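Local coordinates for protein short chain dehydrogenase (A0QTM2 homolog) (Mycobacterium thermoresistibile, PDB 3SC4) that probably catalyses NAD(P)-dependent oxidation or reduction of an unidentified substrate, as a Rossmann-fold member of the short-chain dehydrogenase family, at residues I147-P152 and L175-I180; S151-L156 and T242-D247; M168-M173 and D271-S276; N192-R197 and D226-V231; V248-G253 and P277-Y282. All coordinates share one frame; numbering follows the deposited sequence. Where two conformers were deposited one is given.

Interaction 1. Residues I147-P152 and L175-I180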
# COMPACT_ATOMS: atom_id res chain seq x y z
N ILE B 147 5.50 18.62 -1.29
CA ILE B 147 4.34 17.76 -1.27
C ILE B 147 4.11 17.32 0.17
O ILE B 147 5.03 16.90 0.83
CB ILE B 147 4.51 16.53 -2.13
CG1 ILE B 147 4.92 16.96 -3.56
CG2 ILE B 147 3.22 15.74 -2.10
CD1 ILE B 147 5.23 15.80 -4.55
N LEU B 148 2.87 17.41 0.63
CA LEU B 148 2.55 17.04 2.01
C LEU B 148 1.32 16.16 1.99
O LEU B 148 0.28 16.53 1.41
CB LEU B 148 2.26 18.28 2.85
CG LEU B 148 2.12 18.05 4.35
CD1 LEU B 148 3.43 17.64 4.97
CD2 LEU B 148 1.62 19.34 5.00
N THR B 149 1.43 15.00 2.64
CA THR B 149 0.45 13.94 2.52
C THR B 149 -0.03 13.62 3.90
O THR B 149 0.75 13.49 4.82
CB THR B 149 1.06 12.72 1.78
OG1 THR B 149 1.41 13.11 0.46
CG2 THR B 149 0.09 11.58 1.69
N LEU B 150 -1.34 13.55 4.05
CA LEU B 150 -1.97 13.49 5.36
C LEU B 150 -2.21 12.03 5.70
O LEU B 150 -3.30 11.47 5.43
CB LEU B 150 -3.24 14.35 5.37
CG LEU B 150 -3.00 15.84 5.70
CD1 LEU B 150 -1.67 16.44 5.18
CD2 LEU B 150 -4.16 16.73 5.32
N SER B 151 -1.16 11.42 6.28
CA SER B 151 -1.13 9.97 6.50
C SER B 151 -0.12 9.67 7.58
O SER B 151 0.67 10.54 7.93
CB SER B 151 -0.77 9.27 5.20
OG SER B 151 0.55 9.63 4.83
N PRO B 152 -0.14 8.45 8.13
CA PRO B 152 0.57 8.18 9.37
C PRO B 152 1.93 7.57 9.14
O PRO B 152 2.19 7.07 8.05
CB PRO B 152 -0.31 7.14 10.03
CG PRO B 152 -0.81 6.31 8.88
CD PRO B 152 -0.88 7.25 7.68
N LEU B 175 3.63 5.49 2.03
CA LEU B 175 4.68 4.91 1.16
C LEU B 175 4.86 5.69 -0.15
O LEU B 175 5.98 5.87 -0.64
CB LEU B 175 4.39 3.44 0.88
CG LEU B 175 4.60 2.50 2.07
CD1 LEU B 175 4.13 1.10 1.72
CD2 LEU B 175 6.09 2.50 2.47
N CYS B 176 3.75 6.16 -0.71
CA CYS B 176 3.84 6.99 -1.88
C CYS B 176 4.67 8.24 -1.57
O CYS B 176 5.60 8.59 -2.31
CB CYS B 176 2.46 7.37 -2.36
SG CYS B 176 2.47 8.23 -3.92
N ALA B 177 4.37 8.87 -0.45
CA ALA B 177 4.99 10.11 -0.08
C ALA B 177 6.48 9.93 0.17
O ALA B 177 7.29 10.80 -0.21
CB ALA B 177 4.33 10.68 1.15
N LEU B 178 6.83 8.83 0.84
CA LEU B 178 8.23 8.53 1.12
C LEU B 178 9.00 8.11 -0.13
O LEU B 178 10.18 8.40 -0.27
CB LEU B 178 8.35 7.44 2.18
CG LEU B 178 7.73 7.78 3.54
CD1 LEU B 178 7.92 6.62 4.53
CD2 LEU B 178 8.35 9.06 4.11
N GLY B 179 8.36 7.41 -1.03
CA GLY B 179 9.00 7.05 -2.27
C GLY B 179 9.30 8.29 -3.10
O GLY B 179 10.42 8.48 -3.57
N ILE B 180 8.27 9.13 -3.28
CA ILE B 180 8.42 10.40 -3.95
C ILE B 180 9.56 11.22 -3.34
O ILE B 180 10.28 11.87 -4.05
CB ILE B 180 7.16 11.25 -3.84
CG1 ILE B 180 6.03 10.70 -4.68
CG2 ILE B 180 7.43 12.67 -4.31
CD1 ILE B 180 4.74 11.47 -4.42

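Interaction 2. Residues S151-L156 and T242-D247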
# COMPACT_ATOMS: atom_id res chain seq x y z
N SER B 151 -1.16 11.42 6.28
CA SER B 151 -1.13 9.97 6.50
C SER B 151 -0.12 9.67 7.58
O SER B 151 0.67 10.54 7.93
CB SER B 151 -0.77 9.27 5.20
OG SER B 151 0.55 9.63 4.83
N PRO B 152 -0.14 8.45 8.13
CA PRO B 152 0.57 8.18 9.37
C PRO B 152 1.93 7.57 9.14
O PRO B 152 2.19 7.07 8.05
CB PRO B 152 -0.31 7.14 10.03
CG PRO B 152 -0.81 6.31 8.88
CD PRO B 152 -0.88 7.25 7.68
N PRO B 153 2.78 7.57 10.17
CA PRO B 153 4.01 6.76 10.13
C PRO B 153 3.67 5.30 10.00
O PRO B 153 2.60 4.87 10.47
CB PRO B 153 4.64 6.97 11.52
CG PRO B 153 3.93 8.09 12.13
CD PRO B 153 2.55 8.16 11.49
N ILE B 154 4.58 4.57 9.36
CA ILE B 154 4.46 3.16 9.12
C ILE B 154 4.92 2.49 10.40
O ILE B 154 6.10 2.52 10.74
CB ILE B 154 5.34 2.67 7.98
CG1 ILE B 154 5.13 3.50 6.70
CG2 ILE B 154 5.12 1.19 7.76
CD1 ILE B 154 3.77 3.45 6.10
N ARG B 155 3.95 1.90 11.09
CA ARG B 155 4.16 1.14 12.32
C ARG B 155 3.88 -0.34 12.01
O ARG B 155 2.80 -0.69 11.55
CB ARG B 155 3.18 1.64 13.37
CG ARG B 155 3.35 3.12 13.77
CD ARG B 155 4.30 3.17 14.94
NE ARG B 155 3.70 3.90 16.02
CZ ARG B 155 3.94 3.72 17.31
NH1 ARG B 155 4.78 2.80 17.75
NH2 ARG B 155 3.32 4.51 18.16
N LEU B 156 4.86 -1.19 12.29
CA LEU B 156 4.84 -2.58 11.83
C LEU B 156 4.60 -3.61 12.93
O LEU B 156 4.51 -4.82 12.64
CB LEU B 156 6.18 -2.91 11.16
CG LEU B 156 6.49 -2.12 9.89
CD1 LEU B 156 7.91 -2.48 9.39
CD2 LEU B 156 5.42 -2.39 8.83
N THR B 242 8.10 11.20 8.30
CA THR B 242 6.72 10.84 8.67
C THR B 242 6.45 11.54 10.01
O THR B 242 6.82 11.04 11.07
CB THR B 242 6.49 9.29 8.74
OG1 THR B 242 7.33 8.68 9.74
CG2 THR B 242 6.75 8.62 7.42
N LEU B 243 5.82 12.72 9.92
CA LEU B 243 5.68 13.67 11.06
C LEU B 243 4.34 13.61 11.82
O LEU B 243 3.28 13.30 11.26
CB LEU B 243 5.83 15.10 10.52
CG LEU B 243 7.17 15.36 9.83
CD1 LEU B 243 7.10 16.57 8.93
CD2 LEU B 243 8.25 15.52 10.90
N LEU B 244 4.41 13.94 13.11
CA LEU B 244 3.23 14.11 13.96
C LEU B 244 2.98 15.60 14.26
O LEU B 244 3.91 16.31 14.56
CB LEU B 244 3.46 13.36 15.28
CG LEU B 244 3.52 11.84 15.19
CD1 LEU B 244 3.86 11.22 16.55
CD2 LEU B 244 2.21 11.31 14.66
N CYS B 245 1.73 16.07 14.22
CA CYS B 245 1.47 17.50 14.34
C CYS B 245 2.08 18.12 15.62
O CYS B 245 2.89 19.05 15.57
CB CYS B 245 -0.03 17.77 14.30
SG CYS B 245 -0.79 17.39 12.70
N GLU B 246 1.69 17.58 16.76
CA GLU B 246 2.11 18.13 18.03
C GLU B 246 3.64 18.19 18.13
O GLU B 246 4.20 19.22 18.54
CB GLU B 246 1.51 17.32 19.17
CG GLU B 246 0.02 17.54 19.36
CD GLU B 246 -0.84 16.61 18.51
OE1 GLU B 246 -0.40 16.18 17.42
OE2 GLU B 246 -1.99 16.35 18.94
N ASP B 247 4.32 17.13 17.72
CA ASP B 247 5.78 17.12 17.73
C ASP B 247 6.37 18.25 16.87
O ASP B 247 7.30 18.94 17.27
CB ASP B 247 6.33 15.76 17.28
CG ASP B 247 5.76 14.62 18.09
OD1 ASP B 247 4.54 14.62 18.36
OD2 ASP B 247 6.51 13.70 18.46
O HOH W 1 2.97 11.08 9.37
O HOH W 2 7.38 5.99 9.46

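Interaction 3. Residues M168-M173 and D271-S276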
# COMPACT_ATOMS: atom_id res chain seq x y z
N MET B 168 -4.05 -0.49 4.97
CA MET B 168 -3.43 -0.60 3.64
C MET B 168 -3.46 0.74 2.89
O MET B 168 -2.48 1.13 2.23
CB MET B 168 -4.12 -1.68 2.78
CG MET B 168 -3.70 -3.06 3.15
SD MET B 168 -4.70 -4.30 2.31
CE MET B 168 -4.18 -4.02 0.60
N ALA B 169 -4.62 1.38 2.93
CA ALA B 169 -4.83 2.62 2.22
C ALA B 169 -3.97 3.71 2.85
O ALA B 169 -3.24 4.42 2.14
CB ALA B 169 -6.32 3.00 2.21
N LYS B 170 -4.02 3.85 4.17
CA LYS B 170 -3.27 4.93 4.80
C LYS B 170 -1.78 4.70 4.70
O LYS B 170 -1.05 5.63 4.40
CB LYS B 170 -3.67 5.17 6.28
CG LYS B 170 -5.11 5.65 6.52
CD LYS B 170 -5.58 6.82 5.65
CE LYS B 170 -4.81 8.12 5.92
NZ LYS B 170 -5.52 9.31 5.26
N TYR B 171 -1.30 3.49 4.96
CA TYR B 171 0.12 3.21 4.80
C TYR B 171 0.57 3.38 3.33
O TYR B 171 1.69 3.83 3.05
CB TYR B 171 0.45 1.79 5.28
CG TYR B 171 0.60 1.61 6.79
CD1 TYR B 171 0.10 2.52 7.70
CD2 TYR B 171 1.21 0.48 7.30
CE1 TYR B 171 0.22 2.31 9.09
CE2 TYR B 171 1.34 0.27 8.64
CZ TYR B 171 0.84 1.19 9.54
OH TYR B 171 1.00 0.95 10.90
N GLY B 172 -0.31 2.99 2.40
CA GLY B 172 -0.05 3.17 0.97
C GLY B 172 0.20 4.62 0.60
O GLY B 172 1.12 4.90 -0.17
N MET B 173 -0.60 5.54 1.17
CA MET B 173 -0.39 7.00 1.01
C MET B 173 0.97 7.40 1.52
O MET B 173 1.70 8.12 0.87
CB MET B 173 -1.42 7.83 1.79
CG MET B 173 -2.67 8.11 1.12
SD MET B 173 -3.78 9.11 2.15
CE MET B 173 -3.41 10.81 1.74
N ASP B 271 -5.00 9.19 18.43
CA ASP B 271 -5.31 8.85 17.04
C ASP B 271 -4.88 7.40 16.81
O ASP B 271 -4.13 6.83 17.60
CB ASP B 271 -4.56 9.82 16.12
CG ASP B 271 -5.07 9.84 14.68
OD1 ASP B 271 -6.08 9.21 14.35
OD2 ASP B 271 -4.46 10.55 13.85
N LEU B 272 -5.37 6.78 15.75
CA LEU B 272 -4.80 5.53 15.27
C LEU B 272 -3.30 5.73 14.97
O LEU B 272 -2.90 6.81 14.53
CB LEU B 272 -5.49 5.08 13.99
CG LEU B 272 -6.99 4.75 14.05
CD1 LEU B 272 -7.48 4.19 12.70
CD2 LEU B 272 -7.30 3.78 15.19
N TRP B 273 -2.51 4.70 15.23
CA TRP B 273 -1.07 4.68 14.92
C TRP B 273 -0.24 5.60 15.82
O TRP B 273 0.87 5.94 15.49
CB TRP B 273 -0.79 4.93 13.40
CG TRP B 273 -1.44 3.88 12.58
CD1 TRP B 273 -1.16 2.55 12.62
CD2 TRP B 273 -2.52 4.03 11.64
NE1 TRP B 273 -1.98 1.86 11.77
CE2 TRP B 273 -2.81 2.74 11.13
CE3 TRP B 273 -3.23 5.13 11.14
CZ2 TRP B 273 -3.82 2.51 10.18
CZ3 TRP B 273 -4.25 4.89 10.19
CH2 TRP B 273 -4.52 3.58 9.72
N VAL B 274 -0.78 5.96 16.98
CA VAL B 274 -0.12 6.84 17.91
C VAL B 274 -0.22 6.29 19.32
O VAL B 274 -1.29 5.82 19.75
CB VAL B 274 -0.71 8.25 17.82
CG1 VAL B 274 -0.24 9.13 18.99
CG2 VAL B 274 -0.32 8.87 16.47
N ASP B 275 0.89 6.34 20.05
CA ASP B 275 0.94 5.82 21.43
C ASP B 275 0.42 6.80 22.46
O ASP B 275 -0.14 6.40 23.45
CB ASP B 275 2.38 5.42 21.84
CG ASP B 275 2.83 4.07 21.23
OD1 ASP B 275 1.99 3.12 21.21
OD2 ASP B 275 4.02 3.99 20.78
N SER B 276 0.65 8.10 22.23
CA SER B 276 0.37 9.12 23.25
C SER B 276 -0.23 10.36 22.66
O SER B 276 0.14 10.78 21.59
CB SER B 276 1.68 9.54 23.96
OG SER B 276 2.36 8.42 24.49

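Interaction 4. Residues N192-R197 and D226-V231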
# COMPACT_ATOMS: atom_id res chain seq x y z
N ASN B 192 6.67 14.95 2.46
CA ASN B 192 6.58 14.52 3.85
C ASN B 192 5.16 14.04 4.15
O ASN B 192 4.22 14.33 3.42
CB ASN B 192 6.93 15.68 4.81
CG ASN B 192 8.38 16.13 4.69
OD1 ASN B 192 9.29 15.41 5.12
ND2 ASN B 192 8.59 17.31 4.12
N THR B 193 5.00 13.32 5.25
CA THR B 193 3.65 13.02 5.72
C THR B 193 3.43 13.70 7.06
O THR B 193 4.38 13.99 7.79
CB THR B 193 3.42 11.51 5.89
OG1 THR B 193 4.26 11.03 6.94
CG2 THR B 193 3.73 10.74 4.60
N LEU B 194 2.16 13.93 7.40
CA LEU B 194 1.80 14.64 8.62
C LEU B 194 0.52 14.09 9.18
O LEU B 194 -0.47 13.98 8.43
CB LEU B 194 1.64 16.14 8.32
CG LEU B 194 1.36 17.10 9.47
CD1 LEU B 194 2.54 17.07 10.45
CD2 LEU B 194 1.05 18.57 8.98
N TRP B 195 0.54 13.78 10.48
CA TRP B 195 -0.53 13.04 11.16
C TRP B 195 -0.71 13.57 12.60
O TRP B 195 0.27 13.87 13.27
CB TRP B 195 -0.13 11.57 11.19
CG TRP B 195 -1.22 10.58 11.55
CD1 TRP B 195 -1.25 9.78 12.64
CD2 TRP B 195 -2.35 10.22 10.76
NE1 TRP B 195 -2.35 8.98 12.61
CE2 TRP B 195 -3.05 9.24 11.47
CE3 TRP B 195 -2.86 10.67 9.54
CZ2 TRP B 195 -4.25 8.68 11.00
CZ3 TRP B 195 -4.05 10.12 9.07
CH2 TRP B 195 -4.73 9.13 9.80
N PRO B 196 -1.95 13.68 13.08
CA PRO B 196 -2.17 14.25 14.40
C PRO B 196 -2.17 13.18 15.48
O PRO B 196 -2.52 12.04 15.23
CB PRO B 196 -3.55 14.86 14.26
CG PRO B 196 -4.26 13.93 13.37
CD PRO B 196 -3.23 13.33 12.45
N ARG B 197 -1.81 13.53 16.70
CA ARG B 197 -1.69 12.54 17.76
C ARG B 197 -3.03 12.17 18.37
O ARG B 197 -3.15 11.11 18.97
CB ARG B 197 -0.79 13.03 18.90
CG ARG B 197 0.66 12.93 18.61
CD ARG B 197 1.47 13.22 19.85
NE ARG B 197 2.88 12.92 19.62
CZ ARG B 197 3.51 11.81 19.98
NH1 ARG B 197 2.88 10.82 20.60
NH2 ARG B 197 4.79 11.67 19.72
N ASP B 226 -1.78 24.54 11.63
CA ASP B 226 -0.54 25.13 12.15
C ASP B 226 0.67 24.22 11.93
O ASP B 226 1.73 24.70 11.55
CB ASP B 226 -0.66 25.49 13.64
CG ASP B 226 -1.52 26.72 13.89
OD1 ASP B 226 -1.93 27.39 12.92
OD2 ASP B 226 -1.78 27.03 15.08
N ALA B 227 0.52 22.91 12.13
CA ALA B 227 1.66 22.00 11.89
C ALA B 227 2.03 22.02 10.39
O ALA B 227 3.20 22.14 10.04
CB ALA B 227 1.39 20.57 12.40
N ALA B 228 1.03 21.94 9.52
CA ALA B 228 1.27 21.95 8.08
C ALA B 228 2.07 23.18 7.67
O ALA B 228 3.04 23.09 6.92
CB ALA B 228 -0.07 21.91 7.32
N TYR B 229 1.64 24.32 8.22
CA TYR B 229 2.24 25.61 7.92
C TYR B 229 3.72 25.59 8.24
O TYR B 229 4.54 26.01 7.44
CB TYR B 229 1.51 26.71 8.70
CG TYR B 229 1.96 28.11 8.33
CD1 TYR B 229 1.46 28.75 7.19
CD2 TYR B 229 2.89 28.80 9.13
CE1 TYR B 229 1.88 30.04 6.85
CE2 TYR B 229 3.32 30.08 8.80
CZ TYR B 229 2.82 30.70 7.66
OH TYR B 229 3.24 31.97 7.37
N VAL B 230 4.07 25.09 9.41
CA VAL B 230 5.47 24.97 9.79
C VAL B 230 6.24 24.14 8.76
O VAL B 230 7.31 24.55 8.31
CB VAL B 230 5.60 24.33 11.19
CG1 VAL B 230 7.07 24.00 11.48
CG2 VAL B 230 4.96 25.26 12.27
N VAL B 231 5.68 23.00 8.36
CA VAL B 231 6.35 22.09 7.44
C VAL B 231 6.50 22.72 6.05
O VAL B 231 7.57 22.61 5.43
CB VAL B 231 5.63 20.71 7.34
CG1 VAL B 231 6.22 19.85 6.22
CG2 VAL B 231 5.72 19.99 8.65

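Interaction 5. Residues V248-G253 and P277-Y282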
# COMPACT_ATOMS: atom_id res chain seq x y z
N VAL B 248 5.83 18.43 15.68
CA VAL B 248 6.30 19.46 14.77
C VAL B 248 6.14 20.83 15.44
O VAL B 248 7.04 21.69 15.37
CB VAL B 248 5.53 19.41 13.44
CG1 VAL B 248 5.75 20.67 12.63
CG2 VAL B 248 5.96 18.19 12.67
N LEU B 249 5.00 21.00 16.10
CA LEU B 249 4.70 22.27 16.74
C LEU B 249 5.67 22.60 17.89
O LEU B 249 6.18 23.71 17.94
CB LEU B 249 3.24 22.33 17.17
CG LEU B 249 2.28 22.52 15.96
CD1 LEU B 249 0.85 22.16 16.34
CD2 LEU B 249 2.34 23.96 15.37
N LEU B 250 5.95 21.65 18.78
CA LEU B 250 6.95 21.87 19.86
C LEU B 250 8.33 22.18 19.32
O LEU B 250 9.02 23.02 19.87
CB LEU B 250 7.09 20.65 20.77
CG LEU B 250 5.88 20.37 21.64
CD1 LEU B 250 6.14 19.14 22.50
CD2 LEU B 250 5.56 21.57 22.50
N GLU B 251 8.74 21.48 18.27
CA GLU B 251 10.05 21.67 17.67
C GLU B 251 10.17 23.09 17.09
O GLU B 251 11.28 23.64 16.99
CB GLU B 251 10.33 20.57 16.62
CG GLU B 251 10.70 19.20 17.28
CD GLU B 251 10.39 17.93 16.45
OE1 GLU B 251 10.02 18.02 15.24
OE2 GLU B 251 10.50 16.82 17.03
N SER B 252 9.02 23.69 16.72
CA SER B 252 8.94 25.02 16.11
C SER B 252 8.90 26.18 17.10
O SER B 252 9.17 27.32 16.72
CB SER B 252 7.71 25.14 15.21
OG SER B 252 6.54 25.38 15.97
N GLY B 253 8.52 25.89 18.35
CA GLY B 253 8.51 26.87 19.44
C GLY B 253 7.20 27.01 20.20
O GLY B 253 7.12 27.73 21.19
N PRO B 277 -1.13 11.01 23.40
CA PRO B 277 -1.73 12.24 22.88
C PRO B 277 -0.77 13.42 22.79
O PRO B 277 -1.03 14.34 22.03
CB PRO B 277 -2.85 12.51 23.88
CG PRO B 277 -2.39 11.85 25.13
CD PRO B 277 -1.62 10.66 24.75
N ASN B 278 0.34 13.39 23.53
CA ASN B 278 1.34 14.46 23.49
C ASN B 278 2.72 13.94 23.16
O ASN B 278 3.00 12.75 23.33
CB ASN B 278 1.38 15.22 24.80
CG ASN B 278 0.10 15.98 25.06
OD1 ASN B 278 -0.50 16.53 24.16
ND2 ASN B 278 -0.31 16.01 26.31
N PRO B 279 3.60 14.82 22.67
CA PRO B 279 4.97 14.36 22.43
C PRO B 279 5.63 13.84 23.72
O PRO B 279 5.20 14.20 24.83
CB PRO B 279 5.68 15.61 21.89
CG PRO B 279 4.55 16.44 21.30
CD PRO B 279 3.38 16.20 22.20
N PRO B 280 6.66 12.99 23.56
CA PRO B 280 7.42 12.54 24.73
C PRO B 280 7.92 13.72 25.55
O PRO B 280 8.44 14.68 24.98
CB PRO B 280 8.61 11.77 24.14
CG PRO B 280 8.28 11.52 22.66
CD PRO B 280 6.97 12.22 22.34
N GLY B 281 7.70 13.65 26.86
CA GLY B 281 8.27 14.60 27.80
C GLY B 281 7.61 15.96 27.83
O GLY B 281 8.13 16.88 28.46
N TYR B 282 6.47 16.09 27.16
CA TYR B 282 5.72 17.33 27.14
C TYR B 282 5.13 17.64 28.51
O TYR B 282 4.44 16.79 29.07
CB TYR B 282 4.56 17.22 26.16
CG TYR B 282 3.62 18.40 26.22
CD1 TYR B 282 4.04 19.64 25.79
CD2 TYR B 282 2.33 18.25 26.71
CE1 TYR B 282 3.20 20.73 25.86
CE2 TYR B 282 1.46 19.33 26.77
CZ TYR B 282 1.89 20.58 26.34
OH TYR B 282 1.05 21.66 26.39

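Interaction 1. Residues I147-P152 and L175-I180
Within a beta-alpha-beta crossover of the Rossmann fold, Ile147 and Thr149 of strand 146-149 pack against Ile180 and Ala177 of helix 164-183, which leads on to the neighbouring parallel strand 190-195. The two strand residues present the same side of the sheet, and the two helix residues lie three positions apart, close to one helical turn, which brings both to face the strand; two small contacts result. At one, Ile147 CD1 meets Ile180 CG2 at 3.8 Å. The Ile147 chain is extended (chi2 176°), which carries its terminal methyl out to the helix, where the two isoleucines run across one another at about a right angle. At the other, the backbones come nearest, with the CA atoms of Thr149 and Ala177 6.5 Å apart. The methyl of Ala177 faces the branch point of Thr149, its CB lying 3.9 Å from Thr149 OG1. That hydroxyl is hydrogen-bonded to Asn99 ND2, at the end of the next strand of the sheet. Helix 114-135 closes the same side, with Ser132 touching both isoleucines and Thr128 touching Thr149. The adjacent Leu175 and Cys176 pack on the second subunit. No hydrogen bond crosses between these two segments, where the touching groups are held by apolar packing; the nearby polar links to the helix come from Thr174 and Lys170, and the buried Thr149 hydroxyl spends its polarity within the sheet.

Interaction 2. Residues S151-L156 and T242-D247
Pro153 and Thr242 bring the two backbones within 5.1 Å, CA to CA, where an irregular loop passes the start of the edge strand 242-244. Segment 151-156 has no regular structure; the strand gives way to helix 245-252, with Leu244 at the N-cap position. No direct hydrogen bond crosses the gap, but two waters do. Water 1 donates both its hydrogens, to Ser151 O at 2.8 Å and to Leu243 O at 2.9 Å, and so joins two carbonyls that could not bond each other. Water 2 accepts from Ile154 N at 3.1 Å and lies 2.7 Å from Thr242 OG1. The side chains meet between these bridges. Pro153 CB rests 3.7 Å from Thr242 OG1, while Thr242 CB approaches Pro153 CA at 3.8 Å. The threonine hydroxyl takes the crowded position between its backbone N and carbonyl carbon (chi1 61°), a rotation that turns it to both the proline and water 2. Farther along the strand, Leu244 reaches back with CD2, 4.4 Å from Pro153 CG, a looser apolar touch. The site thus pairs a small apolar contact with solvent-mediated polar ones, near the surface. In the sheet, strand 190-195 lies between strand 146-149, which precedes the loop, and strand 242-244; it pairs with Leu243 through Thr193 and Trp195. Helix 164-183 lies alongside, Thr174 touching Ile154 and Leu178 touching Thr242, and Ile154 also meets Leu156 of the second subunit.

Interaction 3. Residues M168-M173 and D271-S276
The C-terminal tail lays Trp273 against helix 164-183, where its indole meets Lys170 and Tyr171, two consecutive residues that meet different parts of the ring system. Tyr171 CE1 sits 3.5 Å above one indole face of Trp273, toward the rim, and Leu272 CB lies over the opposite face, also toward the rim. The tyrosine ring and the five-membered ring of Trp273 have centroids 4.9 Å apart and planes at 50°, an oblique pairing. At its polar end Tyr171 OH comes within 3.2 Å of Trp273 CD1. It is as close to NE1, but the angle is poor and the two are not hydrogen-bonded: the hydroxyl pairs with Arg155 O, and Trp273 NE1 with Trp160 O, so each polar group is satisfied by the loop that leads into the helix. The helix carries the Tyr-X-X-X-Lys signature of the short-chain dehydrogenases, matched here by Tyr166 and Lys170, which places the tryptophan beside the probable active site; Leu272 in turn touches Tyr166. Only the inner part of Lys170 touches the indole, with Lys170 CG 3.8 Å from Trp273 CZ3 and Lys170 CB 3.9 Å from Trp273 CH2. Bends at chi2 (-49°) and chi3 (-65°) then carry the chain away from the ring, and NZ reaches Leu150 O, with a weak bond to Gln124 OE1. Trp273 sits in a type II beta turn from Asp271 to Val274, at the third position, with positive phi. Tyr171 also packs against Leu175 of the second subunit.

Interaction 4. Residues N192-R197 and D226-V231
Leu194 supplies most of the apolar contact between strand 190-195 and helix 222-232, meeting Ala227 and Ala228. Its CG lies anti to the backbone N (chi1 -176°), which sends both methyls out from the sheet to the helix. Leu194 CD2 settles against the helix backbone itself, 3.4 Å from Ala228 N and 3.5 Å from Ala228 CA, and also touches Ala228 CB at 3.9 Å and Ala227 CB at 4.0 Å. CD1 makes a looser approach to Ala227 CB. The short alanine side chains let the leucine come in this close: the CA atoms of Leu194 and Ala228 are 7.3 Å apart. A mixed contact follows one helical turn on, where Asn192 ND2 lies 4.1 Å from Val231 CG1. That amide nitrogen is no donor to the helix. It bonds Tyr238 O, and OD1 receives Asn241 N, so both ends of the amide are fixed by the approach to strand 242-244 while the valine only packs beside it. Hydrogen bonds across the two segments are absent, although Tyr224 OH, earlier on the same helix, bonds Leu194 O. Thr193, between the two inward-facing strand residues, points away and touches Ala177 of helix 164-183 across the sheet. The axes of the short segments run nearly antiparallel, at 161° and 9.6 Å apart, as expected where a helix returns over a parallel sheet. The arrangement is that of a Rossmann-type beta-alpha-beta crossover, with helix 222-232, preceded by the short helix 203-209, in the connection from strand 190-195 to its parallel neighbour 242-244.

Interaction 5. Residues V248-G253 and P277-Y282
An apolar contact at the periphery, about 19 Å from the centre of the chain to the centre of the contact, joins Leu250 near the end of helix 245-252 to Pro279 and Tyr282 of the C-terminal tail. One leucine does all the work on the helix side. Leu250 CD1 comes up against the CB-CG side of the proline, 3.4 Å from Pro279 CG and 3.6 Å from Pro279 CB, a tight fit. Leu250 CD1 also lies 3.9 Å from Tyr282 CD1, and Leu250 CD2 adds a touch at 4.1 Å to Tyr282 CD1, so the branched tip touches both the proline and the tyrosine. The leucine lies roughly perpendicular to the tyrosine side chain. Tyr282 comes near because its CG is anti to the backbone N (chi1 172°); its hydroxyl goes on to bond Pro285 O and Leu257 N, which fixes the far end of the ring. Both segments bend sharply beside the contact. In the tail, a type II beta turn from Pro279 to Tyr282, with Gly281 at its positive-phi position, sets the two contact residues on either end of one turn. In the helix, Gly253 closes the last turn in a Schellman motif with positive phi (127°), and Ser252 OG adds a bond of 2.6 Å to Leu249 O. Leu250 faces the tail, whereas Val248 packs on Val230 and Val231, and Leu249 on Val223, all of helix 222-232. Pro279 also rests on Glu246 and Asp247, at the start of helix 245-252.

How the interactions relate
Interactions 1 and 4 lie on opposite faces of one sheet and share its strand pairing: Thr149 N bonds Asn192 O at 3.0 Å, and Thr149 O accepts from Leu194 N. Interaction 2, centred 10 Å from interaction 1 and sharing Ser151 and Pro152 with it, lies next to interaction 3, 7 Å away between centres, where Arg155 NH2 forms a 2.8 Å salt bridge with Asp275 OD2. Arg197, just after strand 190-195, links helix 245-252 to the tail: its NE forms a 2.7 Å salt bridge with Asp247 OD1, and NH1 bonds Ser276 O. Interaction 5 is outermost. The probable active site, marked by Tyr166 and Lys170, includes a residue of interaction 3, and Lys170 NZ bonds Leu150 O of interaction 1.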